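Phosphoglycolate phosphatase (Thermoplasma acidophilum, PDB 1L6R) catalyses the magnesium-dependent dephosphorylation of 2-phosphoglycolate to glycolate, and less efficiently hydrolyses inorganic pyrophosphate, as a homodimeric member of the HAD-like hydrolase superfamily. Local coordinates at residues Thr17-Leu22 with Tyr211-Glu216; Lys98-Arg103 with Val124-Lys129; Thr115-Asp120 with Tyr143-Met148. The protein carries 1 engineered substitution. All coordinates share one frame; numbering follows the deposited sequence.

Contact 1 of 3, residues Thr17-Leu22 with Tyr211-Glu216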
loop_
_atom_site.group_PDB
_atom_site.type_symbol
_atom_site.label_atom_id
_atom_site.label_comp_id
_atom_site.label_asym_id
_atom_site.label_seq_id
_atom_site.Cartn_x
_atom_site.Cartn_y
_atom_site.Cartn_z
ATOM N N THR A 17 24.459 -0.165 -1.684
ATOM C CA THR A 17 25.453 -0.265 -2.742
ATOM C C THR A 17 26.032 1.069 -3.185
ATOM O O THR A 17 25.439 2.127 -2.954
ATOM C CB THR A 17 24.864 -0.986 -3.978
ATOM O OG1 THR A 17 23.769 -0.223 -4.513
ATOM C CG2 THR A 17 24.356 -2.370 -3.592
ATOM N N ASP A 18 27.203 1.023 -3.809
ATOM C CA ASP A 18 27.817 2.258 -4.281
ATOM C C ASP A 18 27.444 2.510 -5.733
ATOM O O ASP A 18 26.574 1.830 -6.278
ATOM C CB ASP A 18 29.345 2.228 -4.093
ATOM C CG ASP A 18 30.045 1.164 -4.927
ATOM O OD1 ASP A 18 29.481 0.678 -5.932
ATOM O OD2 ASP A 18 31.199 0.833 -4.574
ATOM N N ARG A 19 28.096 3.489 -6.352
ATOM C CA ARG A 19 27.818 3.861 -7.739
ATOM C C ARG A 19 27.957 2.720 -8.735
ATOM O O ARG A 19 27.338 2.737 -9.798
ATOM C CB ARG A 19 28.755 4.990 -8.176
ATOM C CG ARG A 19 28.434 6.365 -7.633
ATOM C CD ARG A 19 29.625 7.304 -7.828
ATOM N NE ARG A 19 30.457 6.920 -8.969
ATOM C CZ ARG A 19 30.144 7.129 -10.245
ATOM N NH1 ARG A 19 29.009 7.726 -10.568
ATOM N NH2 ARG A 19 30.971 6.733 -11.205
ATOM N N ASP A 20 28.787 1.739 -8.401
ATOM C CA ASP A 20 29.023 0.601 -9.281
ATOM C C ASP A 20 28.274 -0.655 -8.854
ATOM O O ASP A 20 28.592 -1.761 -9.304
ATOM C CB ASP A 20 30.522 0.314 -9.354
ATOM C CG ASP A 20 31.307 1.504 -9.856
ATOM O OD1 ASP A 20 30.995 1.979 -10.966
ATOM O OD2 ASP A 20 32.220 1.964 -9.141
ATOM N N ARG A 21 27.273 -0.469 -7.994
ATOM C CA ARG A 21 26.434 -1.548 -7.468
ATOM C C ARG A 21 27.170 -2.485 -6.516
ATOM O O ARG A 21 26.682 -3.574 -6.217
ATOM C CB ARG A 21 25.801 -2.371 -8.606
ATOM C CG ARG A 21 24.954 -1.541 -9.565
ATOM C CD ARG A 21 24.199 -2.414 -10.557
ATOM N NE ARG A 21 23.278 -1.634 -11.383
ATOM C CZ ARG A 21 22.611 -2.122 -12.426
ATOM N NH1 ARG A 21 22.764 -3.391 -12.783
ATOM N NH2 ARG A 21 21.775 -1.346 -13.103
ATOM N N LEU A 22 28.332 -2.063 -6.023
ATOM C CA LEU A 22 29.082 -2.902 -5.091
ATOM C C LEU A 22 28.561 -2.659 -3.682
ATOM O O LEU A 22 28.120 -1.555 -3.353
ATOM C CB LEU A 22 30.580 -2.581 -5.151
ATOM C CG LEU A 22 31.230 -2.671 -6.538
ATOM C CD1 LEU A 22 32.738 -2.480 -6.404
ATOM C CD2 LEU A 22 30.911 -4.006 -7.182
ATOM N N TYR A 211 24.274 11.770 3.404
ATOM C CA TYR A 211 25.062 10.814 2.628
ATOM C C TYR A 211 24.226 9.890 1.756
ATOM O O TYR A 211 23.018 9.792 1.921
ATOM C CB TYR A 211 25.876 9.937 3.586
ATOM C CG TYR A 211 26.786 10.705 4.522
ATOM C CD1 TYR A 211 28.058 11.101 4.109
ATOM C CD2 TYR A 211 26.365 11.055 5.802
ATOM C CE1 TYR A 211 28.887 11.833 4.952
ATOM C CE2 TYR A 211 27.194 11.795 6.659
ATOM C CZ TYR A 211 28.447 12.175 6.219
ATOM O OH TYR A 211 29.282 12.893 7.051
ATOM N N SER A 212 24.903 9.199 0.845
ATOM C CA SER A 212 24.276 8.225 -0.043
ATOM C C SER A 212 25.286 7.105 -0.285
ATOM O O SER A 212 26.397 7.115 0.257
ATOM C CB SER A 212 23.934 8.851 -1.398
ATOM O OG SER A 212 23.109 9.987 -1.259
ATOM N N TYR A 213 24.880 6.150 -1.116
ATOM C CA TYR A 213 25.716 5.025 -1.519
ATOM C C TYR A 213 26.229 4.144 -0.387
ATOM O O TYR A 213 27.342 3.609 -0.440
ATOM C CB TYR A 213 26.866 5.544 -2.395
ATOM C CG TYR A 213 26.387 6.084 -3.734
ATOM C CD1 TYR A 213 25.698 5.269 -4.635
ATOM C CD2 TYR A 213 26.633 7.411 -4.105
ATOM C CE1 TYR A 213 25.266 5.756 -5.872
ATOM C CE2 TYR A 213 26.204 7.909 -5.341
ATOM C CZ TYR A 213 25.521 7.075 -6.219
ATOM O OH TYR A 213 25.090 7.560 -7.439
ATOM N N GLY A 214 25.391 3.989 0.629
ATOM C CA GLY A 214 25.735 3.157 1.764
ATOM C C GLY A 214 26.165 3.932 2.985
ATOM O O GLY A 214 26.036 3.449 4.105
ATOM N N GLU A 215 26.665 5.146 2.773
ATOM C CA GLU A 215 27.121 5.958 3.892
ATOM C C GLU A 215 25.979 6.546 4.704
ATOM O O GLU A 215 26.194 7.066 5.798
ATOM C CB GLU A 215 28.076 7.052 3.398
ATOM C CG GLU A 215 29.368 6.454 2.859
ATOM C CD GLU A 215 30.507 7.442 2.742
ATOM O OE1 GLU A 215 31.591 7.019 2.287
ATOM O OE2 GLU A 215 30.325 8.623 3.108
ATOM N N GLU A 216 24.755 6.446 4.193
ATOM C CA GLU A 216 23.615 6.959 4.943
ATOM C C GLU A 216 23.243 6.008 6.080
ATOM O O GLU A 216 22.647 6.424 7.070
ATOM C CB GLU A 216 22.382 7.154 4.035
ATOM C CG GLU A 216 21.707 5.874 3.534
ATOM C CD GLU A 216 22.225 5.435 2.185
ATOM O OE1 GLU A 216 23.446 5.530 1.954
ATOM O OE2 GLU A 216 21.399 4.980 1.354
#
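Two tight turns of the HAD hydrolase domain meet here: a type I beta turn from Asp18 to Arg21, and a type I' beta turn from Ser212 to Glu215 that leads into helix 215-223. Tyr213 carries the contact. Over one face of its ring lies the CG methylene of Arg19, 3.6 Å from the ring centroid in a CH-pi contact displaced toward the phenol rim. Arg19 CG is anti to its own carbonyl carbon (chi1 -75°), and the chain bends at chi3, so the guanidinium plane stands steeply to the ring. At the ring edge, in plane, sits the carbonyl O of Thr17, which also receives a CA-H...O contact from Tyr213 CA at 3.2 Å. Gly214 follows with a positive phi, where a side chain would collide with the carbonyl O of Tyr213. Its N donates to Glu216 OE1 at 2.8 Å, which ties the turn to the start of the helix. Glu215, on the same turn, forms a salt bridge with Lys26. The segment 17-22 follows helix 12-15, which carries the Mg(2+)-binding Asp13 and Gly14, with the Thr17 side chain about 5 Å from that of Asp13. Its own turn is braced by Asp18, whose OD1 closes an Asx turn by accepting from Asp20 N at 2.8 Å and takes a second bond from Leu22 N at 3.0 Å, both from above the carboxylate plane.

Contact 2 of 3, residues Lys98-Arg103 with Val124-Lys129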
loop_
_atom_site.group_PDB
_atom_site.type_symbol
_atom_site.label_atom_id
_atom_site.label_comp_id
_atom_site.label_asym_id
_atom_site.label_seq_id
_atom_site.Cartn_x
_atom_site.Cartn_y
_atom_site.Cartn_z
ATOM N N LYS A 98 7.169 -12.887 -27.594
ATOM C CA LYS A 98 6.955 -13.249 -28.989
ATOM C C LYS A 98 6.626 -12.045 -29.865
ATOM O O LYS A 98 6.811 -12.092 -31.082
ATOM C CB LYS A 98 5.830 -14.285 -29.101
ATOM C CG LYS A 98 6.145 -15.615 -28.436
ATOM C CD LYS A 98 4.933 -16.540 -28.472
ATOM C CE LYS A 98 5.225 -17.865 -27.783
ATOM N NZ LYS A 98 4.019 -18.744 -27.721
ATOM N N ARG A 99 6.147 -10.961 -29.262
ATOM C CA ARG A 99 5.793 -9.784 -30.047
ATOM C C ARG A 99 6.349 -8.454 -29.549
ATOM O O ARG A 99 5.915 -7.389 -29.991
ATOM C CB ARG A 99 4.274 -9.697 -30.186
ATOM C CG ARG A 99 3.515 -9.789 -28.881
ATOM C CD ARG A 99 2.179 -10.479 -29.104
ATOM N NE ARG A 99 1.316 -10.409 -27.930
ATOM C CZ ARG A 99 0.806 -9.279 -27.459
ATOM N NH1 ARG A 99 1.075 -8.134 -28.068
ATOM N NH2 ARG A 99 0.025 -9.290 -26.388
ATOM N N THR A 100 7.300 -8.520 -28.622
ATOM C CA THR A 100 7.948 -7.321 -28.094
ATOM C C THR A 100 9.383 -7.679 -27.746
ATOM O O THR A 100 9.808 -8.817 -27.920
ATOM C CB THR A 100 7.278 -6.785 -26.813
ATOM O OG1 THR A 100 7.537 -7.679 -25.725
ATOM C CG2 THR A 100 5.783 -6.632 -27.007
ATOM N N SER A 101 10.121 -6.697 -27.244
ATOM C CA SER A 101 11.510 -6.899 -26.865
ATOM C C SER A 101 11.639 -7.455 -25.445
ATOM O O SER A 101 12.753 -7.671 -24.969
ATOM C CB SER A 101 12.262 -5.575 -26.950
ATOM O OG SER A 101 11.725 -4.651 -26.021
ATOM N N MET A 102 10.508 -7.684 -24.778
ATOM C CA MET A 102 10.534 -8.212 -23.410
ATOM C C MET A 102 11.257 -9.552 -23.430
ATOM O O MET A 102 10.941 -10.430 -24.238
ATOM C CB MET A 102 9.114 -8.390 -22.890
ATOM C CG MET A 102 9.027 -8.588 -21.391
ATOM S SD MET A 102 7.354 -9.013 -20.884
ATOM C CE MET A 102 7.525 -8.885 -19.087
ATOM N N ARG A 103 12.219 -9.728 -22.533
ATOM C CA ARG A 103 12.992 -10.958 -22.528
ATOM C C ARG A 103 13.422 -11.407 -21.141
ATOM O O ARG A 103 13.579 -10.596 -20.221
ATOM C CB ARG A 103 14.222 -10.782 -23.420
ATOM C CG ARG A 103 14.990 -9.494 -23.164
ATOM C CD ARG A 103 16.038 -9.254 -24.250
ATOM N NE ARG A 103 16.869 -8.081 -23.983
ATOM C CZ ARG A 103 16.472 -6.822 -24.140
ATOM N NH1 ARG A 103 15.247 -6.549 -24.568
ATOM N NH2 ARG A 103 17.309 -5.829 -23.868
ATOM N N VAL A 124 7.975 -0.404 -23.080
ATOM C CA VAL A 124 7.516 -0.318 -21.696
ATOM C C VAL A 124 6.040 0.021 -21.506
ATOM O O VAL A 124 5.331 -0.658 -20.757
ATOM C CB VAL A 124 8.366 0.702 -20.877
ATOM C CG1 VAL A 124 7.740 0.937 -19.514
ATOM C CG2 VAL A 124 9.782 0.169 -20.700
ATOM N N ASP A 125 5.564 1.062 -22.181
ATOM C CA ASP A 125 4.173 1.464 -22.007
ATOM C C ASP A 125 3.194 0.371 -22.416
ATOM O O ASP A 125 2.225 0.097 -21.706
ATOM C CB ASP A 125 3.877 2.754 -22.784
ATOM C CG ASP A 125 4.630 3.953 -22.234
ATOM O OD1 ASP A 125 5.054 3.911 -21.059
ATOM O OD2 ASP A 125 4.788 4.950 -22.972
ATOM N N TYR A 126 3.452 -0.266 -23.547
ATOM C CA TYR A 126 2.559 -1.324 -24.000
ATOM C C TYR A 126 2.556 -2.519 -23.048
ATOM O O TYR A 126 1.495 -3.030 -22.672
ATOM C CB TYR A 126 2.961 -1.801 -25.390
ATOM C CG TYR A 126 2.141 -2.979 -25.854
ATOM C CD1 TYR A 126 0.794 -2.829 -26.185
ATOM C CD2 TYR A 126 2.706 -4.249 -25.945
ATOM C CE1 TYR A 126 0.029 -3.916 -26.597
ATOM C CE2 TYR A 126 1.950 -5.346 -26.358
ATOM C CZ TYR A 126 0.613 -5.170 -26.681
ATOM O OH TYR A 126 -0.139 -6.245 -27.094
ATOM N N VAL A 127 3.743 -2.974 -22.664
ATOM C CA VAL A 127 3.826 -4.116 -21.771
ATOM C C VAL A 127 3.219 -3.814 -20.403
ATOM O O VAL A 127 2.589 -4.687 -19.799
ATOM C CB VAL A 127 5.279 -4.606 -21.635
ATOM C CG1 VAL A 127 5.377 -5.639 -20.525
ATOM C CG2 VAL A 127 5.745 -5.219 -22.957
ATOM N N ARG A 128 3.376 -2.588 -19.913
ATOM C CA ARG A 128 2.784 -2.254 -18.627
ATOM C C ARG A 128 1.261 -2.354 -18.723
ATOM O O ARG A 128 0.611 -2.890 -17.832
ATOM C CB ARG A 128 3.191 -0.848 -18.167
ATOM C CG ARG A 128 2.442 -0.408 -16.906
ATOM C CD ARG A 128 3.020 0.847 -16.279
ATOM N NE ARG A 128 4.241 0.565 -15.527
ATOM C CZ ARG A 128 5.393 1.201 -15.709
ATOM N NH1 ARG A 128 5.485 2.155 -16.625
ATOM N NH2 ARG A 128 6.447 0.896 -14.966
ATOM N N LYS A 129 0.699 -1.842 -19.816
ATOM C CA LYS A 129 -0.746 -1.898 -20.007
ATOM C C LYS A 129 -1.210 -3.352 -20.031
ATOM O O LYS A 129 -2.184 -3.713 -19.371
ATOM C CB LYS A 129 -1.139 -1.201 -21.315
ATOM C CG LYS A 129 -1.002 0.318 -21.286
ATOM C CD LYS A 129 -1.427 0.926 -22.616
ATOM C CE LYS A 129 -1.317 2.443 -22.599
ATOM N NZ LYS A 129 -1.765 3.045 -23.886
#
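The Tyr126 ring is met at its edge, where Arg99 NH1 and the methyl CG2 of Thr100 both lie near its plane. The guanidinium of Arg99 is likewise approached at its edge, with the phenol oxygen only 4° out of its plane, while the two flat groups are turned 71° apart. Arg99 NH1 donates to Tyr126 OH in a very short, nearly straight bond of 2.4 Å, and Arg99 NH2 adds a weak one to the same oxygen at 3.1 Å. Arg99 reaches it from the crowded chi1 position, with CG between the backbone N and the carbonyl carbon, and a bend at chi2. Tyr126 extends from helix 124-132 with CG anti to its backbone N (chi1 175°). Next to this polar tip, Thr100 CG2 stands 4.0 Å from Tyr126 CD2. Thr100 OG1 is hydrogen-bonded to Met96 O and accepts from Met102 N at 3.1 Å, an ST turn that shapes the loop. Further in, the extended Met102 chain brings SD to 3.9 Å from Val127 CG1. Met96 of helix 87-96 touches Met102, Tyr126 and Val127, so the loop following that helix and helix 124-132 share one apolar seam, part of the small alpha/beta unit around the three-stranded sheet, consistent with the cap of HAD phosphatases. A phenylalanine in place of Tyr126 would lack the hydroxyl and would probably leave the Arg99 guanidinium less firmly held at the rim of this seam. Because the short NH1 bond directs a cation's N-H at the phenol oxygen, with the weak NH2 bond beside it, the positive charge would probably stabilise negative charge there and could lower the tyrosine's pKa, although the long, weak ion pair of Arg99 with Glu130 might partly offset this.

Contact 3 of 3, residues Thr115-Asp120 with Tyr143-Met148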
loop_
_atom_site.group_PDB
_atom_site.type_symbol
_atom_site.label_atom_id
_atom_site.label_comp_id
_atom_site.label_asym_id
_atom_site.label_seq_id
_atom_site.Cartn_x
_atom_site.Cartn_y
_atom_site.Cartn_z
ATOM N N THR A 115 8.659 -12.721 -12.014
ATOM C CA THR A 115 9.519 -12.887 -13.175
ATOM C C THR A 115 10.304 -11.617 -13.481
ATOM O O THR A 115 9.726 -10.537 -13.600
ATOM C CB THR A 115 8.664 -13.250 -14.403
ATOM O OG1 THR A 115 7.872 -14.401 -14.093
ATOM C CG2 THR A 115 9.526 -13.550 -15.614
ATOM N N GLY A 116 11.620 -11.750 -13.601
ATOM C CA GLY A 116 12.440 -10.598 -13.947
ATOM C C GLY A 116 12.541 -10.516 -15.467
ATOM O O GLY A 116 12.313 -11.496 -16.178
ATOM N N PHE A 117 12.881 -9.345 -15.993
ATOM C CA PHE A 117 13.002 -9.225 -17.440
ATOM C C PHE A 117 13.759 -7.984 -17.861
ATOM O O PHE A 117 13.973 -7.070 -17.057
ATOM C CB PHE A 117 11.601 -9.229 -18.116
ATOM C CG PHE A 117 10.734 -8.021 -17.801
ATOM C CD1 PHE A 117 9.913 -7.998 -16.676
ATOM C CD2 PHE A 117 10.702 -6.929 -18.676
ATOM C CE1 PHE A 117 9.062 -6.913 -16.423
ATOM C CE2 PHE A 117 9.859 -5.839 -18.439
ATOM C CZ PHE A 117 9.036 -5.824 -17.316
ATOM N N ASP A 118 14.179 -7.984 -19.123
ATOM C CA ASP A 118 14.834 -6.840 -19.744
ATOM C C ASP A 118 13.829 -6.427 -20.818
ATOM O O ASP A 118 13.044 -7.253 -21.287
ATOM C CB ASP A 118 16.152 -7.219 -20.431
ATOM C CG ASP A 118 17.278 -7.503 -19.450
ATOM O OD1 ASP A 118 17.198 -7.047 -18.287
ATOM O OD2 ASP A 118 18.257 -8.171 -19.858
ATOM N N ILE A 119 13.859 -5.165 -21.220
ATOM C CA ILE A 119 12.924 -4.680 -22.235
ATOM C C ILE A 119 13.443 -3.377 -22.832
ATOM O O ILE A 119 14.110 -2.598 -22.150
ATOM C CB ILE A 119 11.528 -4.440 -21.601
ATOM C CG1 ILE A 119 10.481 -4.163 -22.684
ATOM C CG2 ILE A 119 11.598 -3.273 -20.598
ATOM C CD1 ILE A 119 9.072 -4.147 -22.148
ATOM N N ASP A 120 13.165 -3.158 -24.115
ATOM C CA ASP A 120 13.573 -1.910 -24.766
ATOM C C ASP A 120 12.637 -0.828 -24.228
ATOM O O ASP A 120 11.450 -1.067 -24.049
ATOM C CB ASP A 120 13.397 -1.998 -26.283
ATOM C CG ASP A 120 14.319 -3.011 -26.930
ATOM O OD1 ASP A 120 15.263 -3.496 -26.270
ATOM O OD2 ASP A 120 14.101 -3.315 -28.125
ATOM N N TYR A 143 19.008 -4.857 -10.818
ATOM C CA TYR A 143 19.540 -5.306 -12.101
ATOM C C TYR A 143 18.556 -5.437 -13.239
ATOM O O TYR A 143 18.973 -5.615 -14.383
ATOM C CB TYR A 143 20.196 -6.680 -11.943
ATOM C CG TYR A 143 21.520 -6.625 -11.253
ATOM C CD1 TYR A 143 21.598 -6.549 -9.863
ATOM C CD2 TYR A 143 22.696 -6.543 -11.989
ATOM C CE1 TYR A 143 22.825 -6.382 -9.225
ATOM C CE2 TYR A 143 23.926 -6.372 -11.361
ATOM C CZ TYR A 143 23.976 -6.291 -9.986
ATOM O OH TYR A 143 25.191 -6.111 -9.369
ATOM N N SER A 144 17.266 -5.343 -12.955
ATOM C CA SER A 144 16.305 -5.591 -14.022
ATOM C C SER A 144 14.931 -5.054 -13.719
ATOM O O SER A 144 14.682 -4.467 -12.662
ATOM C CB SER A 144 16.154 -7.113 -14.193
ATOM O OG SER A 144 15.426 -7.671 -13.086
ATOM N N TRP A 145 14.039 -5.277 -14.681
ATOM C CA TRP A 145 12.637 -4.972 -14.488
ATOM C C TRP A 145 12.083 -6.194 -13.753
ATOM O O TRP A 145 12.695 -7.279 -13.748
ATOM C CB TRP A 145 11.896 -4.835 -15.815
ATOM C CG TRP A 145 12.196 -3.572 -16.519
ATOM C CD1 TRP A 145 13.279 -3.308 -17.308
ATOM C CD2 TRP A 145 11.406 -2.379 -16.498
ATOM N NE1 TRP A 145 13.206 -2.020 -17.786
ATOM C CE2 TRP A 145 12.070 -1.428 -17.306
ATOM C CE3 TRP A 145 10.202 -2.019 -15.876
ATOM C CZ2 TRP A 145 11.569 -0.132 -17.511
ATOM C CZ3 TRP A 145 9.702 -0.725 -16.081
ATOM C CH2 TRP A 145 10.392 0.197 -16.895
ATOM N N HIS A 146 10.914 -6.004 -13.161
ATOM C CA HIS A 146 10.245 -7.037 -12.402
ATOM C C HIS A 146 8.784 -7.048 -12.759
ATOM O O HIS A 146 8.154 -5.996 -12.795
ATOM C CB HIS A 146 10.388 -6.753 -10.910
ATOM C CG HIS A 146 11.799 -6.813 -10.436
ATOM N ND1 HIS A 146 12.665 -5.740 -10.489
ATOM C CD2 HIS A 146 12.519 -7.863 -9.986
ATOM C CE1 HIS A 146 13.863 -6.137 -10.093
ATOM N NE2 HIS A 146 13.799 -7.418 -9.781
ATOM N N LEU A 147 8.273 -8.241 -13.052
ATOM C CA LEU A 147 6.861 -8.448 -13.356
ATOM C C LEU A 147 6.354 -9.123 -12.086
ATOM O O LEU A 147 6.665 -10.289 -11.808
ATOM C CB LEU A 147 6.695 -9.363 -14.565
ATOM C CG LEU A 147 5.250 -9.740 -14.908
ATOM C CD1 LEU A 147 4.447 -8.509 -15.325
ATOM C CD2 LEU A 147 5.263 -10.783 -16.023
ATOM N N MET A 148 5.577 -8.362 -11.325
ATOM C CA MET A 148 5.072 -8.786 -10.035
ATOM C C MET A 148 3.570 -8.934 -9.991
ATOM O O MET A 148 2.848 -8.303 -10.764
ATOM C CB MET A 148 5.436 -7.738 -8.978
ATOM C CG MET A 148 6.876 -7.271 -8.977
ATOM S SD MET A 148 8.027 -8.603 -8.639
ATOM C CE MET A 148 7.314 -9.265 -7.134
HETATM O O HOH W 1 18.998 -7.601 -16.283
HETATM O O HOH W 2 14.422 -0.645 -20.118
#
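Strands 115-117 and 144-149 pair antiparallel, and Phe117 and Trp145, a hydrogen-bonded pair, put their side chains on the same face of the sheet. Phe117 takes the crowded chi1 position (66°), with CG between its backbone N and carbonyl carbon, which lays the ring back over the neighbouring strand. Trp145 CB then sits over the centre of that ring, 3.4 Å from the centroid, in a close CH-pi contact. Trp145 CG is anti to its carbonyl carbon (chi1 -75°), so the indole runs on beyond the phenyl ring; the phenyl and the five-membered ring lie 21° from parallel and are strongly offset, centroids 5.1 Å apart. Ile119 continues the layer: its CG2, between the backbone N and the carbonyl carbon, rests over one indole face, 3.7 Å from the centroid of the five-membered ring. A water accepts from Trp145 NE1 and donates to Ile119 O, bridging the indole to the backbone. Leu147 CB lies 3.9 Å from Phe117 CE1; Leu147 CG is anti to the backbone N. Leu147 N donates to Thr115 O at 2.8 Å, nearly along the C=O axis. Trp145 O is gripped twice, by Phe117 N at 3.1 Å and by Ser144 OG at 2.8 Å, each from above the carbonyl plane. Gly116 and His146 belong to the other face, where His146 makes a weak hydrogen bond to the O of Gly46, itself an Mg(2+)-binding residue. Strand 144-149 is the middle of a three-stranded antiparallel sheet, consistent with the cap domain inserted into the HAD core; the face bearing Phe117, Trp145 and Leu147 is covered by helices, with Trp145 against Val124 and Arg128 of helix 124-132, and Leu147 against Phe92 of helix 87-96 and Ala131 of helix 124-132.

In the fold
From the N terminus, the chain passes strand 7-11 and helix 12-15 to reach 17-22, which waits 189 residues for its partner 211-216; contact 1 encloses both others and brings the loop after helix 12-15 against the turn before helix 215-223. Within that span, 98-103 opens contact 2 and 115-120 opens contact 3 before 124-129 closes the former and 143-148 the latter, so these two loops cross. Together they join helix 87-96, helix 124-132 and the three-stranded sheet into the small alpha/beta unit, probably the cap, distinct from the mixed-sheet core that holds contact 1. Ser101 OG to Asp120 N, 2.8 Å, links contacts 2 and 3, while Arg21 against Tyr143 joins contact 1 to contact 3.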